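Local coordinates for protein oxidase/hydroxylase (Streptomyces hygroscopicus subsp. hygroscopicus, PDB 4XCB) that probably acts as a metal- and 2-oxoglutarate-dependent oxygenase in orthosomycin biosynthesis, binding hygromycin B beside the metal in a double-stranded beta-helix, at residues A6-R9 and E10-Y13; F194-S197 and G198-L201; L170-R173 and A174-E178. All coordinates share one frame; numbering follows the deposited sequence.

Contact 1 of 3, residues A6-R9 and E10-Y13; sequences ALTR and EQLY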
loop_
_atom_site.group_PDB
_atom_site.type_symbol
_atom_site.label_atom_id
_atom_site.label_comp_id
_atom_site.label_asym_id
_atom_site.label_seq_id
_atom_site.Cartn_x
_atom_site.Cartn_y
_atom_site.Cartn_z
ATOM N N ALA A 6 17.629 -1.295 -19.396
ATOM C CA ALA A 6 17.549 0.089 -19.835
ATOM C C ALA A 6 17.950 1.026 -18.716
ATOM O O ALA A 6 18.587 2.055 -18.947
ATOM C CB ALA A 6 16.154 0.407 -20.301
ATOM N N LEU A 7 17.557 0.655 -17.500
ATOM C CA LEU A 7 17.855 1.461 -16.318
ATOM C C LEU A 7 18.664 0.658 -15.318
ATOM O O LEU A 7 18.357 -0.502 -15.046
ATOM C CB LEU A 7 16.554 1.955 -15.660
ATOM C CG LEU A 7 15.693 2.919 -16.482
ATOM C CD1 LEU A 7 14.478 3.357 -15.669
ATOM C CD2 LEU A 7 16.508 4.116 -16.954
ATOM N N THR A 8 19.685 1.292 -14.752
ATOM C CA THR A 8 20.492 0.652 -13.726
ATOM C C THR A 8 19.733 0.592 -12.409
ATOM O O THR A 8 18.680 1.214 -12.274
ATOM C CB THR A 8 21.808 1.401 -13.502
ATOM O OG1 THR A 8 21.527 2.713 -12.992
ATOM C CG2 THR A 8 22.580 1.512 -14.807
ATOM N N ARG A 9 20.285 -0.147 -11.447
ATOM C CA ARG A 9 19.732 -0.221 -10.096
ATOM C C ARG A 9 19.596 1.179 -9.507
ATOM O O ARG A 9 18.569 1.529 -8.911
ATOM C CB ARG A 9 20.618 -1.090 -9.189
ATOM C CG ARG A 9 20.490 -2.590 -9.400
ATOM C CD ARG A 9 19.093 -3.075 -9.058
ATOM N NE ARG A 9 18.300 -3.355 -10.252
ATOM C CZ ARG A 9 17.028 -3.743 -10.233
ATOM N NH1 ARG A 9 16.397 -3.889 -9.076
ATOM N NH2 ARG A 9 16.386 -3.983 -11.370
ATOM N N GLU A 10 20.630 1.990 -9.702
ATOM C CA GLU A 10 20.632 3.334 -9.167
ATOM C C GLU A 10 19.593 4.218 -9.857
ATOM O O GLU A 10 18.917 5.005 -9.199
ATOM C CB GLU A 10 22.019 3.954 -9.303
ATOM C CG GLU A 10 22.142 5.288 -8.630
ATOM C CD GLU A 10 23.549 5.834 -8.698
ATOM O OE1 GLU A 10 24.471 5.172 -8.171
ATOM O OE2 GLU A 10 23.727 6.919 -9.287
ATOM N N GLN A 11 19.462 4.089 -11.177
ATOM C CA GLN A 11 18.472 4.865 -11.922
ATOM C C GLN A 11 17.051 4.508 -11.479
ATOM O O GLN A 11 16.225 5.403 -11.289
ATOM C CB GLN A 11 18.632 4.642 -13.428
ATOM C CG GLN A 11 19.798 5.409 -14.026
ATOM C CD GLN A 11 20.003 5.114 -15.513
ATOM O OE1 GLN A 11 20.065 3.954 -15.922
ATOM N NE2 GLN A 11 20.105 6.169 -16.323
ATOM N N LEU A 12 16.768 3.218 -11.313
ATOM C CA LEU A 12 15.473 2.800 -10.761
ATOM C C LEU A 12 15.257 3.355 -9.356
ATOM O O LEU A 12 14.148 3.791 -9.018
ATOM C CB LEU A 12 15.352 1.275 -10.740
ATOM C CG LEU A 12 15.257 0.617 -12.111
ATOM C CD1 LEU A 12 15.493 -0.875 -12.012
ATOM C CD2 LEU A 12 13.883 0.899 -12.699
ATOM N N TYR A 13 16.312 3.338 -8.540
ATOM C CA TYR A 13 16.192 3.830 -7.170
ATOM C C TYR A 13 15.791 5.289 -7.184
ATOM O O TYR A 13 14.880 5.702 -6.460
ATOM C CB TYR A 13 17.499 3.672 -6.390
ATOM C CG TYR A 13 17.395 4.170 -4.960
ATOM C CD1 TYR A 13 17.065 3.296 -3.924
ATOM C CD2 TYR A 13 17.618 5.503 -4.642
ATOM C CE1 TYR A 13 16.982 3.750 -2.610
ATOM C CE2 TYR A 13 17.522 5.959 -3.349
ATOM C CZ TYR A 13 17.201 5.080 -2.340
ATOM O OH TYR A 13 17.118 5.567 -1.056
HETATM O O HOH W 1 20.880 2.689 -17.905
#

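Contact 2 of 3, residues F194-S197 and G198-L201; sequences FVRS and GDVL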
loop_
_atom_site.group_PDB
_atom_site.type_symbol
_atom_site.label_atom_id
_atom_site.label_comp_id
_atom_site.label_asym_id
_atom_site.label_seq_id
_atom_site.Cartn_x
_atom_site.Cartn_y
_atom_site.Cartn_z
ATOM N N PHE A 194 18.026 21.137 -13.820
ATOM C CA PHE A 194 18.652 21.758 -14.977
ATOM C C PHE A 194 19.007 20.703 -16.003
ATOM O O PHE A 194 19.358 19.580 -15.654
ATOM C CB PHE A 194 19.877 22.554 -14.530
ATOM C CG PHE A 194 19.566 23.531 -13.445
ATOM C CD1 PHE A 194 18.557 24.464 -13.621
ATOM C CD2 PHE A 194 20.225 23.481 -12.235
ATOM C CE1 PHE A 194 18.233 25.360 -12.626
ATOM C CE2 PHE A 194 19.910 24.379 -11.223
ATOM C CZ PHE A 194 18.911 25.317 -11.418
ATOM N N VAL A 195 18.859 21.042 -17.280
ATOM C CA VAL A 195 19.078 20.060 -18.335
ATOM C C VAL A 195 19.844 20.650 -19.504
ATOM O O VAL A 195 19.896 21.869 -19.672
ATOM C CB VAL A 195 17.732 19.478 -18.874
ATOM C CG1 VAL A 195 17.063 18.597 -17.825
ATOM C CG2 VAL A 195 16.802 20.592 -19.316
ATOM N N ARG A 196 20.422 19.770 -20.317
ATOM C CA ARG A 196 21.081 20.166 -21.557
ATOM C C ARG A 196 20.287 19.655 -22.739
ATOM O O ARG A 196 19.521 18.695 -22.602
ATOM C CB ARG A 196 22.513 19.630 -21.608
ATOM C CG ARG A 196 23.415 20.263 -20.571
ATOM C CD ARG A 196 23.750 21.705 -20.919
ATOM N NE ARG A 196 24.881 22.166 -20.117
ATOM C CZ ARG A 196 25.505 23.331 -20.274
ATOM N NH1 ARG A 196 25.118 24.184 -21.215
ATOM N NH2 ARG A 196 26.527 23.640 -19.482
ATOM N N SER A 197 20.436 20.323 -23.878
ATOM C CA SER A 197 19.814 19.898 -25.121
ATOM C C SER A 197 20.219 18.453 -25.415
ATOM O O SER A 197 21.406 18.123 -25.398
ATOM C CB SER A 197 20.222 20.852 -26.258
ATOM O OG SER A 197 19.642 20.463 -27.484
ATOM N N GLY A 198 19.234 17.584 -25.643
ATOM C CA GLY A 198 19.513 16.180 -25.896
ATOM C C GLY A 198 19.299 15.268 -24.700
ATOM O O GLY A 198 19.313 14.034 -24.830
ATOM N N ASP A 199 19.112 15.868 -23.529
ATOM C CA ASP A 199 18.751 15.117 -22.331
ATOM C C ASP A 199 17.297 14.669 -22.383
ATOM O O ASP A 199 16.456 15.330 -22.996
ATOM C CB ASP A 199 18.934 15.956 -21.063
ATOM C CG ASP A 199 20.381 16.295 -20.759
ATOM O OD1 ASP A 199 21.304 15.723 -21.382
ATOM O OD2 ASP A 199 20.584 17.133 -19.845
ATOM N N VAL A 200 17.004 13.572 -21.696
ATOM C CA VAL A 200 15.633 13.093 -21.522
ATOM C C VAL A 200 15.268 13.176 -20.036
ATOM O O VAL A 200 16.018 12.696 -19.195
ATOM C CB VAL A 200 15.484 11.650 -22.005
ATOM C CG1 VAL A 200 14.109 11.104 -21.653
ATOM C CG2 VAL A 200 15.710 11.568 -23.523
ATOM N N LEU A 201 14.126 13.784 -19.723
ATOM C CA LEU A 201 13.576 13.693 -18.376
ATOM C C LEU A 201 12.403 12.700 -18.432
ATOM O O LEU A 201 11.387 12.946 -19.091
ATOM C CB LEU A 201 13.153 15.080 -17.852
ATOM C CG LEU A 201 12.908 15.298 -16.348
ATOM C CD1 LEU A 201 12.899 16.786 -16.037
ATOM C CD2 LEU A 201 11.575 14.661 -15.891
HETATM O O HOH W 2 22.535 16.144 -23.894
#

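Contact 3 of 3, residues L170-R173 and A174-E178; sequences LRER and AERGE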
loop_
_atom_site.group_PDB
_atom_site.type_symbol
_atom_site.label_atom_id
_atom_site.label_comp_id
_atom_site.label_asym_id
_atom_site.label_seq_id
_atom_site.Cartn_x
_atom_site.Cartn_y
_atom_site.Cartn_z
ATOM N N LEU A 170 -2.735 21.806 -2.708
ATOM C CA LEU A 170 -3.183 23.022 -3.356
ATOM C C LEU A 170 -4.482 23.606 -2.797
ATOM O O LEU A 170 -4.657 24.827 -2.785
ATOM C CB LEU A 170 -3.315 22.781 -4.858
ATOM C CG LEU A 170 -1.956 22.522 -5.524
ATOM C CD1 LEU A 170 -2.088 22.532 -7.058
ATOM C CD2 LEU A 170 -0.901 23.538 -5.058
ATOM N N ARG A 171 -5.391 22.748 -2.339
ATOM C CA ARG A 171 -6.717 23.215 -1.933
ATOM C C ARG A 171 -6.624 24.130 -0.705
ATOM O O ARG A 171 -7.252 25.184 -0.670
ATOM C CB ARG A 171 -7.653 22.029 -1.658
ATOM C CG ARG A 171 -9.122 22.390 -1.447
ATOM C CD ARG A 171 -9.778 22.905 -2.723
ATOM N NE ARG A 171 -9.854 21.899 -3.785
ATOM C CZ ARG A 171 -10.914 21.132 -4.022
ATOM N NH1 ARG A 171 -12.000 21.242 -3.270
ATOM N NH2 ARG A 171 -10.892 20.254 -5.021
ATOM N N GLU A 172 -5.826 23.732 0.284
ATOM C CA GLU A 172 -5.698 24.513 1.514
ATOM C C GLU A 172 -5.064 25.866 1.227
ATOM O O GLU A 172 -5.483 26.877 1.785
ATOM C CB GLU A 172 -4.886 23.753 2.573
ATOM C CG GLU A 172 -3.558 23.181 2.096
ATOM C CD GLU A 172 -2.344 24.033 2.452
ATOM O OE1 GLU A 172 -1.243 23.712 1.947
ATOM O OE2 GLU A 172 -2.478 25.011 3.231
ATOM N N ARG A 173 -4.068 25.881 0.342
ATOM C CA ARG A 173 -3.419 27.130 -0.049
ATOM C C ARG A 173 -4.432 28.087 -0.654
ATOM O O ARG A 173 -4.433 29.280 -0.355
ATOM C CB ARG A 173 -2.284 26.874 -1.043
ATOM C CG ARG A 173 -1.110 26.120 -0.462
ATOM C CD ARG A 173 0.139 26.306 -1.321
ATOM N NE ARG A 173 0.580 27.700 -1.361
ATOM C CZ ARG A 173 1.279 28.297 -0.399
ATOM N NH1 ARG A 173 1.617 27.630 0.698
ATOM N NH2 ARG A 173 1.634 29.569 -0.531
ATOM N N ALA A 174 -5.299 27.548 -1.501
ATOM C CA ALA A 174 -6.347 28.339 -2.123
ATOM C C ALA A 174 -7.313 28.883 -1.069
ATOM O O ALA A 174 -7.684 30.057 -1.099
ATOM C CB ALA A 174 -7.086 27.514 -3.149
ATOM N N GLU A 175 -7.710 28.027 -0.134
ATOM C CA GLU A 175 -8.615 28.440 0.939
ATOM C C GLU A 175 -7.999 29.523 1.818
ATOM O O GLU A 175 -8.701 30.379 2.353
ATOM C CB GLU A 175 -9.006 27.240 1.799
ATOM C CG GLU A 175 -9.866 26.226 1.073
ATOM C CD GLU A 175 -10.127 24.985 1.903
ATOM O OE1 GLU A 175 -9.559 24.883 3.014
ATOM O OE2 GLU A 175 -10.899 24.113 1.444
ATOM N N ARG A 176 -6.682 29.482 1.974
ATOM C CA ARG A 176 -6.005 30.478 2.782
ATOM C C ARG A 176 -5.680 31.709 1.943
ATOM O O ARG A 176 -4.958 32.601 2.386
ATOM C CB ARG A 176 -4.745 29.891 3.415
ATOM C CG ARG A 176 -4.976 29.388 4.833
ATOM C CD ARG A 176 -3.742 28.720 5.401
ATOM N NE ARG A 176 -3.682 27.305 5.048
ATOM C CZ ARG A 176 -4.114 26.320 5.832
ATOM N NH1 ARG A 176 -4.635 26.595 7.023
ATOM N NH2 ARG A 176 -4.021 25.058 5.429
ATOM N N GLY A 177 -6.232 31.745 0.731
ATOM C CA GLY A 177 -6.132 32.898 -0.146
ATOM C C GLY A 177 -4.740 33.145 -0.692
ATOM O O GLY A 177 -4.353 34.290 -0.922
ATOM N N GLU A 178 -3.985 32.068 -0.901
ATOM C CA GLU A 178 -2.610 32.168 -1.381
ATOM C C GLU A 178 -2.544 32.033 -2.898
ATOM O O GLU A 178 -2.001 31.055 -3.408
ATOM C CB GLU A 178 -1.734 31.095 -0.727
ATOM C CG GLU A 178 -1.660 31.159 0.791
ATOM C CD GLU A 178 -0.848 32.334 1.289
ATOM O OE1 GLU A 178 0.199 32.638 0.674
ATOM O OE2 GLU A 178 -1.260 32.958 2.291
HETATM O O HOH W 3 -0.074 29.152 -3.307
#

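Contact 1 of 3, residues A6-R9 and E10-Y13
The amide oxygen of Gln11 reaches back before the helix and takes two donors, the backbone N of Thr8 and a bridging water. Thr8 N lies 2.9 Å from Gln11 OE1, in the carbonyl plane and on a lone pair, with an N-H...O angle of 167°, so the bond is nearly straight. The water donates both to OE1 and to Ala6 O, tying the amide to the incoming loop as well. The exchange is reciprocal, because Gln11 N donates to Thr8 OG1 at 3.1 Å. Thr8 chi1, at 64°, sets OG1 between its own N and carbonyl carbon, and from there the hydroxyl faces the first turn; OG1 also touches Gln11 CG at 3.4 Å. Gln11 is extended beyond CG, which carries its amide the full distance to Thr8 N.

Leu7 crosses the Gln11 side chain at about a right angle, its CD2 3.7 Å from Gln11 OE1, while its CD1 packs on Leu12 CD2 at 3.9 Å. One residue further on from Thr8, Arg9 bends at chi2 and chi3 and lays its guanidinium over Leu12: CD1 of Leu12 sits 3.3 Å above the plane, offset toward the rim, near NH2. Regular helical bonding starts with Leu12 N to Thr8 O and Tyr13 N to Arg9 O, both 2.9 Å.

Leu7 continues onto Pro77 and Val81 of helix 72-82 and onto Leu21, whereas Arg9 and Leu12 pack on Phe167 of the second subunit. The reciprocal bonds between Thr8 and Gln11 define a capping box, with Thr8 as N-cap, at the start of helix 9-18.

Contact 2 of 3, residues F194-S197 and G198-L201
Asp199 turns its carboxylate back over the backbone of Arg196, and the two side chains then part: Arg196 CB stays beside the carboxylate while its guanidinium finds its partner elsewhere. Asp199 OD2 receives Arg196 N at 2.7 Å with an N-H...O angle of 170°. The donor comes from above the carboxylate plane, 57° out of it, so the bond is straight at the hydrogen but strongly tilted at the acceptor. Asp199 chi1 of -67° holds CG beside its own backbone N, the side on which Arg196 lies. Arg196 CB is 3.6 Å from Asp199 OD2, and Val195 CB approaches the same oxygen at 3.8 Å.

Arg196 to Asp199 is a type II beta turn, closed by Asp199 N donating to Arg196 O at 3.0 Å; the aspartate therefore joins Arg196 through backbone and side chain together. Gly198 occupies the third position with positive phi, where a CB would clash with Ser197 O. The turn links strand 190-193 to strand 200-204, which belong to the two different sheets of the double-stranded beta-helix.

The other carboxylate oxygen, Asp199 OD1, accepts from a water, 2.8 Å away, that also donates to Ser197 O, and from Gly25 N. With the carboxylate cut back to an alanine, Arg196 N and Gly25 N would probably lose their acceptors, and the water on Ser197 O its second partner. Bent at chi2, Arg196 carries its guanidinium to a salt bridge with Asp147, whose second oxygen accepts from Ser197 N. Val195 packs on Tyr144, a 2-oxoglutarate-binding residue, and its side chain lies about 7 Å from the bound 2-oxoglutarate.

Contact 3 of 3, residues L170-R173 and A174-E178
The guanidinium of Arg173 has Glu178 CG over one face and a water in plane at its edge, whereas that of Arg176 meets Glu172 edge-on. Both arginines lie at a Schellman motif that ends helix 170-175: Glu178 N donates to Arg173 O at 2.9 Å, Gly177 N donates to Ala174 O, and Gly177, with positive phi, is the C-prime residue.

At the Arg176 edge, NH2 donates to Glu172 OE2 at 2.7 Å, the oxygen being only 11° out of the guanidinium plane. Glu172 OE2 is met on its anti side, 32° out of the carboxylate plane, and Arg176 NE adds a weak bond to it, making a salt bridge in which one oxygen faces two nitrogens. Glu172 chi1 of 50° and its bend at chi2 turn the carboxylate along the helix toward Arg176.

The pairing of Arg173 with Glu178 differs: Glu178 OE1 is 3.6 Å from Arg173 NH2 but well out of the guanidinium plane, so charge acts without a directed N-H bond.

Arg171 points elsewhere, to salt bridges with Asp254 and Asp113, and Leu170 packs on Phe259. Arg176 also packs on Arg9 of the second subunit. The edge water bridges side chain and backbone beyond the helix, accepting from Arg173 NE and donating to Glu178 O at 2.7 Å.

Overall arrangement
Contact 2 is the buried one, contact 1 is partly buried, and contact 3 lies at the surface, their centres about 14, 20 and 24 Å from the chain centre. Contacts 1 and 3 treat opposite helix ends: a side chain-backbone capping box starts helix 9-18, while backbone bonds and glycine finish helix 170-175. Contact 2 instead joins strands of the two sheets. Charge follows place: a buried carboxylate serves backbone N-H groups in contact 2, whereas contact 3 pairs carboxylates with arginines. Contacts 1 and 3, about 37 Å apart between centres within one chain, both touch the second subunit, where Glu10 of one subunit and Arg173 of the other form a long, weak ion pair.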